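Local structure of enoyl-CoA hydratase carB homologue (Streptomyces cattleya, 5O34) at residues I143-G148 and D231-L236; S158-Y163 and G187-A192. The protein is a crotonase-family lyase of thienamycin biosynthesis, related to the carbapenem enzyme CarB, and probably acts on an acyl thioester in making the carbapenem nucleus. All blocks are in the same frame, centred on the assembly; numbering follows the deposited sequence.

Contact 1 of 2, residues I143-G148 and D231-L236; sequences IAAIDG and DRALEL
Ile143 and Ala145 of strand 142-146 pack against Ala233 and Leu236 of helix 229-242, a helix laid on the main sheet of the crotonase fold. The strand is an inner one, and the helix runs back along it: the axes of 143-146 and 231-236 are almost antiparallel, at 170°, and 9.3 Å apart at their nearest.

The side chains that meet are all apolar, and no hydrogen bond crosses the contact. Side chains alternate along a strand, which is why Ile143 and Ala145 both face the helix while Ala144 between them points to the other side, where it touches Phe103. At the closest pair of backbones the CA atoms of Ala145 and Ala233 are only 6.5 Å apart, a spacing that suits two alanines; their methyls, CB to CB, meet at 4.2 Å. Ile143 reaches further. Its CG1 branch lies anti to the carbonyl carbon (chi1 -60°) and the chain is then extended, which carries CD1 up to the helix, 4.0 Å from CG of Leu236. The same CD1 makes a van der Waals approach to the helix backbone, 3.9 Å from O of Ala233. Ala233 and Leu236 are three residues apart, hence on neighbouring turns of one helix face, and that face also rests on the adjoining strands, Ala233 on Val94 and Leu165, Leu236 on Tyr163. Thr205 of the second subunit also packs on Leu236.

The charged groups of the helix find partners elsewhere. Arg232 forms a salt bridge through NE with Glu222, while its NH1 makes a long ion pair of 3.9 Å with OE1 of Glu235. CB of Leu236 lies over the centre of one face of the Arg232 guanidinium, 4.1 Å from its plane.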
ATOM      1  N   ILE A 143      -4.256 -20.586  -3.130  1.00 50.49           N
ATOM      2  CA  ILE A 143      -3.650 -20.157  -4.390  1.00 49.92           C
ATOM      3  C   ILE A 143      -4.743 -20.031  -5.429  1.00 54.81           C
ATOM      4  O   ILE A 143      -5.463 -20.987  -5.645  1.00 56.19           O
ATOM      5  CB  ILE A 143      -2.539 -21.130  -4.877  1.00 52.43           C
ATOM      6  CG1 ILE A 143      -1.392 -21.244  -3.861  1.00 52.49           C
ATOM      7  CG2 ILE A 143      -2.016 -20.743  -6.278  1.00 52.58           C
ATOM      8  CD1 ILE A 143      -0.515 -22.471  -4.077  1.00 57.74           C
ATOM      9  N   ALA A 144      -4.861 -18.875  -6.084  1.00 51.35           N
ATOM     10  CA  ALA A 144      -5.816 -18.693  -7.171  1.00 50.95           C
ATOM     11  C   ALA A 144      -5.042 -18.858  -8.493  1.00 54.55           C
ATOM     12  O   ALA A 144      -3.974 -18.270  -8.653  1.00 53.62           O
ATOM     13  CB  ALA A 144      -6.461 -17.321  -7.092  1.00 51.43           C
ATOM     14  N   ALA A 145      -5.539 -19.725  -9.391  1.00 52.13           N
ATOM     15  CA  ALA A 145      -4.920 -20.000 -10.695  1.00 52.12           C
ATOM     16  C   ALA A 145      -5.866 -19.501 -11.788  1.00 55.48           C
ATOM     17  O   ALA A 145      -6.953 -20.044 -11.979  1.00 53.74           O
ATOM     18  CB  ALA A 145      -4.629 -21.483 -10.842  1.00 52.94           C
ATOM     19  N   ILE A 146      -5.474 -18.388 -12.427  1.00 54.18           N
ATOM     20  CA  ILE A 146      -6.257 -17.639 -13.414  1.00 54.31           C
ATOM     21  C   ILE A 146      -5.725 -17.860 -14.852  1.00 63.78           C
ATOM     22  O   ILE A 146      -4.569 -17.547 -15.141  1.00 63.57           O
ATOM     23  CB  ILE A 146      -6.323 -16.137 -12.975  1.00 55.42           C
ATOM     24  CG1 ILE A 146      -6.685 -16.016 -11.465  1.00 54.02           C
ATOM     25  CG2 ILE A 146      -7.303 -15.341 -13.834  1.00 55.76           C
ATOM     26  CD1 ILE A 146      -6.528 -14.615 -10.788  1.00 53.46           C
ATOM     27  N   ASP A 147      -6.563 -18.453 -15.726  1.00 64.62           N
ATOM     28  CA  ASP A 147      -6.232 -18.754 -17.132  1.00 66.19           C
ATOM     29  C   ASP A 147      -7.021 -17.902 -18.114  1.00 69.64           C
ATOM     30  O   ASP A 147      -6.853 -18.033 -19.329  1.00 71.67           O
ATOM     31  CB  ASP A 147      -6.452 -20.244 -17.467  1.00 69.67           C
ATOM     32  CG  ASP A 147      -5.501 -20.824 -18.520  1.00 86.31           C
ATOM     33  OD1 ASP A 147      -4.946 -20.044 -19.331  1.00 88.38           O
ATOM     34  OD2 ASP A 147      -5.311 -22.052 -18.532  1.00 90.57           O
ATOM     35  N   GLY A 148      -7.877 -17.040 -17.593  1.00 64.11           N
ATOM     36  CA  GLY A 148      -8.681 -16.172 -18.433  1.00 63.21           C
ATOM     37  C   GLY A 148      -9.102 -14.923 -17.708  1.00 67.03           C
ATOM     38  O   GLY A 148      -8.371 -14.401 -16.866  1.00 68.47           O
ATOM     39  N   ASP A 231       0.421 -26.726 -13.571  1.00 59.21           N
ATOM     40  CA  ASP A 231       1.706 -27.320 -13.169  1.00 59.80           C
ATOM     41  C   ASP A 231       2.429 -26.466 -12.145  1.00 60.96           C
ATOM     42  O   ASP A 231       2.912 -26.983 -11.131  1.00 60.27           O
ATOM     43  CB  ASP A 231       2.612 -27.515 -14.395  1.00 62.87           C
ATOM     44  CG  ASP A 231       2.121 -28.608 -15.300  1.00 85.64           C
ATOM     45  OD1 ASP A 231       1.367 -29.466 -14.822  1.00 90.73           O
ATOM     46  OD2 ASP A 231       2.551 -28.647 -16.471  1.00 93.76           O
ATOM     47  N   ARG A 232       2.514 -25.158 -12.427  1.00 56.40           N
ATOM     48  CA  ARG A 232       3.146 -24.187 -11.543  1.00 55.19           C
ATOM     49  C   ARG A 232       2.311 -24.052 -10.257  1.00 55.20           C
ATOM     50  O   ARG A 232       2.878 -24.087  -9.164  1.00 53.65           O
ATOM     51  CB  ARG A 232       3.351 -22.852 -12.290  1.00 55.57           C
ATOM     52  CG  ARG A 232       4.154 -21.779 -11.552  1.00 58.98           C
ATOM     53  CD  ARG A 232       5.400 -22.260 -10.831  1.00 57.22           C
ATOM     54  NE  ARG A 232       5.776 -21.301  -9.792  1.00 59.11           N
ATOM     55  CZ  ARG A 232       6.470 -21.597  -8.699  1.00 72.98           C
ATOM     56  NH1 ARG A 232       6.872 -22.844  -8.474  1.00 63.54           N
ATOM     57  NH2 ARG A 232       6.762 -20.651  -7.817  1.00 60.44           N
ATOM     58  N   ALA A 233       0.969 -24.013 -10.389  1.00 51.79           N
ATOM     59  CA  ALA A 233       0.046 -23.935  -9.247  1.00 52.34           C
ATOM     60  C   ALA A 233       0.261 -25.090  -8.265  1.00 57.03           C
ATOM     61  O   ALA A 233       0.436 -24.849  -7.067  1.00 56.43           O
ATOM     62  CB  ALA A 233      -1.396 -23.908  -9.734  1.00 53.13           C
ATOM     63  N   LEU A 234       0.351 -26.328  -8.787  1.00 55.15           N
ATOM     64  CA  LEU A 234       0.556 -27.533  -7.980  1.00 55.65           C
ATOM     65  C   LEU A 234       1.980 -27.663  -7.470  1.00 59.63           C
ATOM     66  O   LEU A 234       2.173 -28.159  -6.359  1.00 59.62           O
ATOM     67  CB  LEU A 234       0.089 -28.791  -8.720  1.00 56.20           C
ATOM     68  CG  LEU A 234      -1.330 -28.712  -9.315  1.00 61.93           C
ATOM     69  CD1 LEU A 234      -1.616 -29.877 -10.197  1.00 62.70           C
ATOM     70  CD2 LEU A 234      -2.402 -28.509  -8.248  1.00 64.38           C
ATOM     71  N   GLU A 235       2.974 -27.169  -8.236  1.00 56.97           N
ATOM     72  CA  GLU A 235       4.378 -27.161  -7.794  1.00 56.88           C
ATOM     73  C   GLU A 235       4.503 -26.218  -6.589  1.00 60.36           C
ATOM     74  O   GLU A 235       5.104 -26.596  -5.583  1.00 60.62           O
ATOM     75  CB  GLU A 235       5.331 -26.726  -8.926  1.00 58.14           C
ATOM     76  CG  GLU A 235       6.793 -26.685  -8.505  1.00 67.96           C
ATOM     77  CD  GLU A 235       7.816 -26.254  -9.541  1.00 96.01           C
ATOM     78  OE1 GLU A 235       7.430 -25.946 -10.695  1.00 92.36           O
ATOM     79  OE2 GLU A 235       9.018 -26.230  -9.188  1.00 92.86           O
ATOM     80  N   LEU A 236       3.894 -25.017  -6.681  1.00 56.17           N
ATOM     81  CA  LEU A 236       3.899 -24.053  -5.579  1.00 55.92           C
ATOM     82  C   LEU A 236       3.099 -24.582  -4.382  1.00 57.01           C
ATOM     83  O   LEU A 236       3.559 -24.448  -3.245  1.00 55.59           O
ATOM     84  CB  LEU A 236       3.415 -22.655  -6.023  1.00 56.28           C
ATOM     85  CG  LEU A 236       3.288 -21.576  -4.925  1.00 60.97           C
ATOM     86  CD1 LEU A 236       4.634 -21.259  -4.265  1.00 60.71           C
ATOM     87  CD2 LEU A 236       2.667 -20.335  -5.480  1.00 64.54           C
TER

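Contact 2 of 2, residues S158-Y163 and G187-A192; sequences SLCCDY and GFMLEA
Leu159 and Cys160 meet Met189 through simple torsions: CG of Leu159 stands anti to its carbonyl carbon (chi1 -61°), which directs CD1 to the helix, while chi1 of Met189 (-87°) and its extended chi2 (171°) set SD opposite SG of Cys160. In this crotonase fold the contact joins the type I beta turn from Ser158 to Cys161, at the end of helix 152-158, to helix 184-194. The turn is closed by the hydrogen bond from N of Cys161 to O of Ser158, 3.0 Å long, and its two central residues, Leu159 and Cys160, do the touching.

Leu159 makes most of the contact. Its length and apolar end let one methyl, CD1, sit between CB of Met189 and CD2 of Leu190, each 3.8 Å away. Although the CB of Leu190 points away from the turn, its longer side chain brings this methyl back. The unbranched chain of Met189 carries SD from the CB contact with Leu159 across to Cys160; both Met189 and Cys160 also touch Tyr132 of helix 120-137, while Leu190 packs on helix 196-205. Sulfur meets sulfur where the small Cys160 fits against the methionine: SG of Cys160 lies 3.9 Å from SD of Met189.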
ATOM      1  N   SER A 158     -10.387 -13.836  -5.955  1.00 44.03           N
ATOM      2  CA  SER A 158      -8.939 -14.008  -6.139  1.00 43.58           C
ATOM      3  C   SER A 158      -8.146 -13.074  -5.214  1.00 47.13           C
ATOM      4  O   SER A 158      -7.143 -13.501  -4.629  1.00 46.41           O
ATOM      5  CB  SER A 158      -8.545 -13.834  -7.606  1.00 45.41           C
ATOM      6  OG  SER A 158      -8.306 -12.483  -7.974  1.00 50.27           O
ATOM      7  N   LEU A 159      -8.650 -11.835  -5.012  1.00 43.83           N
ATOM      8  CA  LEU A 159      -8.025 -10.841  -4.117  1.00 43.49           C
ATOM      9  C   LEU A 159      -8.090 -11.214  -2.603  1.00 48.67           C
ATOM     10  O   LEU A 159      -7.494 -10.517  -1.779  1.00 48.18           O
ATOM     11  CB  LEU A 159      -8.583  -9.430  -4.367  1.00 42.94           C
ATOM     12  CG  LEU A 159      -8.374  -8.838  -5.770  1.00 46.69           C
ATOM     13  CD1 LEU A 159      -9.225  -7.613  -5.972  1.00 46.26           C
ATOM     14  CD2 LEU A 159      -6.905  -8.533  -6.063  1.00 48.45           C
ATOM     15  N   CYS A 160      -8.744 -12.337  -2.253  1.00 46.34           N
ATOM     16  CA  CYS A 160      -8.815 -12.844  -0.876  1.00 46.85           C
ATOM     17  C   CYS A 160      -7.767 -13.943  -0.649  1.00 51.79           C
ATOM     18  O   CYS A 160      -7.453 -14.276   0.507  1.00 50.97           O
ATOM     19  CB  CYS A 160     -10.216 -13.352  -0.550  1.00 47.34           C
ATOM     20  SG  CYS A 160     -11.507 -12.099  -0.644  1.00 51.24           S
ATOM     21  N   CYS A 161      -7.231 -14.497  -1.764  1.00 49.03           N
ATOM     22  CA  CYS A 161      -6.211 -15.556  -1.786  1.00 49.64           C
ATOM     23  C   CYS A 161      -4.804 -14.987  -1.556  1.00 52.02           C
ATOM     24  O   CYS A 161      -4.541 -13.826  -1.876  1.00 51.69           O
ATOM     25  CB  CYS A 161      -6.286 -16.363  -3.083  1.00 50.67           C
ATOM     26  SG  CYS A 161      -7.932 -17.037  -3.447  1.00 54.96           S
ATOM     27  N   ASP A 162      -3.903 -15.817  -1.012  1.00 47.95           N
ATOM     28  CA  ASP A 162      -2.521 -15.455  -0.694  1.00 47.44           C
ATOM     29  C   ASP A 162      -1.583 -15.393  -1.891  1.00 50.69           C
ATOM     30  O   ASP A 162      -0.494 -14.842  -1.752  1.00 50.84           O
ATOM     31  CB  ASP A 162      -1.942 -16.434   0.331  1.00 49.84           C
ATOM     32  CG  ASP A 162      -2.848 -16.637   1.514  1.00 63.43           C
ATOM     33  OD1 ASP A 162      -2.745 -15.846   2.480  1.00 65.08           O
ATOM     34  OD2 ASP A 162      -3.725 -17.521   1.437  1.00 66.44           O
ATOM     35  N   TYR A 163      -1.954 -16.000  -3.034  1.00 45.76           N
ATOM     36  CA  TYR A 163      -1.096 -16.042  -4.217  1.00 44.78           C
ATOM     37  C   TYR A 163      -1.945 -16.187  -5.458  1.00 49.72           C
ATOM     38  O   TYR A 163      -2.692 -17.151  -5.592  1.00 49.01           O
ATOM     39  CB  TYR A 163      -0.079 -17.199  -4.110  1.00 44.98           C
ATOM     40  CG  TYR A 163       1.223 -17.008  -4.871  1.00 44.96           C
ATOM     41  CD1 TYR A 163       2.404 -16.681  -4.204  1.00 46.05           C
ATOM     42  CD2 TYR A 163       1.296 -17.245  -6.243  1.00 45.05           C
ATOM     43  CE1 TYR A 163       3.616 -16.560  -4.890  1.00 44.91           C
ATOM     44  CE2 TYR A 163       2.499 -17.118  -6.939  1.00 45.47           C
ATOM     45  CZ  TYR A 163       3.657 -16.781  -6.257  1.00 50.87           C
ATOM     46  OH  TYR A 163       4.840 -16.668  -6.949  1.00 51.61           O
ATOM     47  N   GLY A 187     -13.136  -1.627  -4.480  1.00 48.03           N
ATOM     48  CA  GLY A 187     -12.329  -0.494  -4.053  1.00 47.87           C
ATOM     49  C   GLY A 187     -11.439  -0.858  -2.885  1.00 52.23           C
ATOM     50  O   GLY A 187     -10.229  -0.628  -2.939  1.00 52.46           O
ATOM     51  N   PHE A 188     -12.018  -1.488  -1.841  1.00 48.45           N
ATOM     52  CA  PHE A 188     -11.247  -1.933  -0.675  1.00 47.60           C
ATOM     53  C   PHE A 188     -10.180  -2.990  -1.020  1.00 53.48           C
ATOM     54  O   PHE A 188      -9.016  -2.843  -0.630  1.00 54.07           O
ATOM     55  CB  PHE A 188     -12.170  -2.441   0.447  1.00 48.82           C
ATOM     56  CG  PHE A 188     -11.386  -2.956   1.629  1.00 50.00           C
ATOM     57  CD1 PHE A 188     -10.851  -2.076   2.564  1.00 52.32           C
ATOM     58  CD2 PHE A 188     -11.123  -4.314   1.773  1.00 51.19           C
ATOM     59  CE1 PHE A 188     -10.071  -2.543   3.618  1.00 52.45           C
ATOM     60  CE2 PHE A 188     -10.346  -4.778   2.831  1.00 53.50           C
ATOM     61  CZ  PHE A 188      -9.810  -3.887   3.735  1.00 51.41           C
ATOM     62  N   MET A 189     -10.585  -4.056  -1.726  1.00 50.86           N
ATOM     63  CA  MET A 189      -9.726  -5.188  -2.072  1.00 51.30           C
ATOM     64  C   MET A 189      -8.580  -4.837  -3.025  1.00 54.05           C
ATOM     65  O   MET A 189      -7.479  -5.370  -2.857  1.00 53.65           O
ATOM     66  CB  MET A 189     -10.558  -6.363  -2.611  1.00 54.25           C
ATOM     67  CG  MET A 189     -11.083  -7.275  -1.508  1.00 58.98           C
ATOM     68  SD  MET A 189     -12.274  -8.552  -2.025  1.00 63.83           S
ATOM     69  CE  MET A 189     -13.669  -7.650  -1.979  1.00 60.53           C
ATOM     70  N   LEU A 190      -8.824  -3.949  -4.012  1.00 49.44           N
ATOM     71  CA  LEU A 190      -7.787  -3.546  -4.969  1.00 48.53           C
ATOM     72  C   LEU A 190      -6.729  -2.656  -4.310  1.00 52.11           C
ATOM     73  O   LEU A 190      -5.558  -2.671  -4.709  1.00 50.37           O
ATOM     74  CB  LEU A 190      -8.397  -2.813  -6.165  1.00 48.12           C
ATOM     75  CG  LEU A 190      -9.124  -3.612  -7.239  1.00 51.28           C
ATOM     76  CD1 LEU A 190      -9.705  -2.662  -8.257  1.00 50.59           C
ATOM     77  CD2 LEU A 190      -8.185  -4.574  -7.947  1.00 52.41           C
ATOM     78  N   GLU A 191      -7.157  -1.874  -3.309  1.00 50.48           N
ATOM     79  CA  GLU A 191      -6.285  -0.991  -2.543  1.00 50.82           C
ATOM     80  C   GLU A 191      -5.306  -1.851  -1.746  1.00 53.12           C
ATOM     81  O   GLU A 191      -4.099  -1.629  -1.832  1.00 53.10           O
ATOM     82  CB  GLU A 191      -7.112  -0.087  -1.625  1.00 52.48           C
ATOM     83  CG  GLU A 191      -6.275   0.912  -0.844  1.00 65.46           C
ATOM     84  CD  GLU A 191      -6.951   2.233  -0.532  1.00 94.56           C
ATOM     85  OE1 GLU A 191      -6.217   3.226  -0.334  1.00102.13           O
ATOM     86  OE2 GLU A 191      -8.203   2.284  -0.485  1.00 91.37           O
ATOM     87  N   ALA A 192      -5.824  -2.874  -1.047  1.00 48.57           N
ATOM     88  CA  ALA A 192      -5.045  -3.811  -0.235  1.00 47.77           C
ATOM     89  C   ALA A 192      -4.002  -4.602  -1.023  1.00 53.80           C
ATOM     90  O   ALA A 192      -2.873  -4.740  -0.553  1.00 55.53           O
ATOM     91  CB  ALA A 192      -5.976  -4.745   0.517  1.00 48.04           C
TER

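From the N terminus, the chain enters contact 1 at strand 142-146, passes through helix 152-158 into the turn of contact 2, and continues as strand 163-167. Helix 184-194 then closes the short loop of contact 2, and only later does helix 229-242 close the long loop of contact 1, so contact 2 is nested within contact 1. Their centres lie about 17 Å apart. They nevertheless meet through the neighbouring strands 142-146 and 163-167, where N of Ala144 probably hydrogen-bonds to O of Tyr163 at 2.8 Å. Contact 1 ties the main sheet to a covering helix; contact 2 ties the crossover between these strands to helix 184-194.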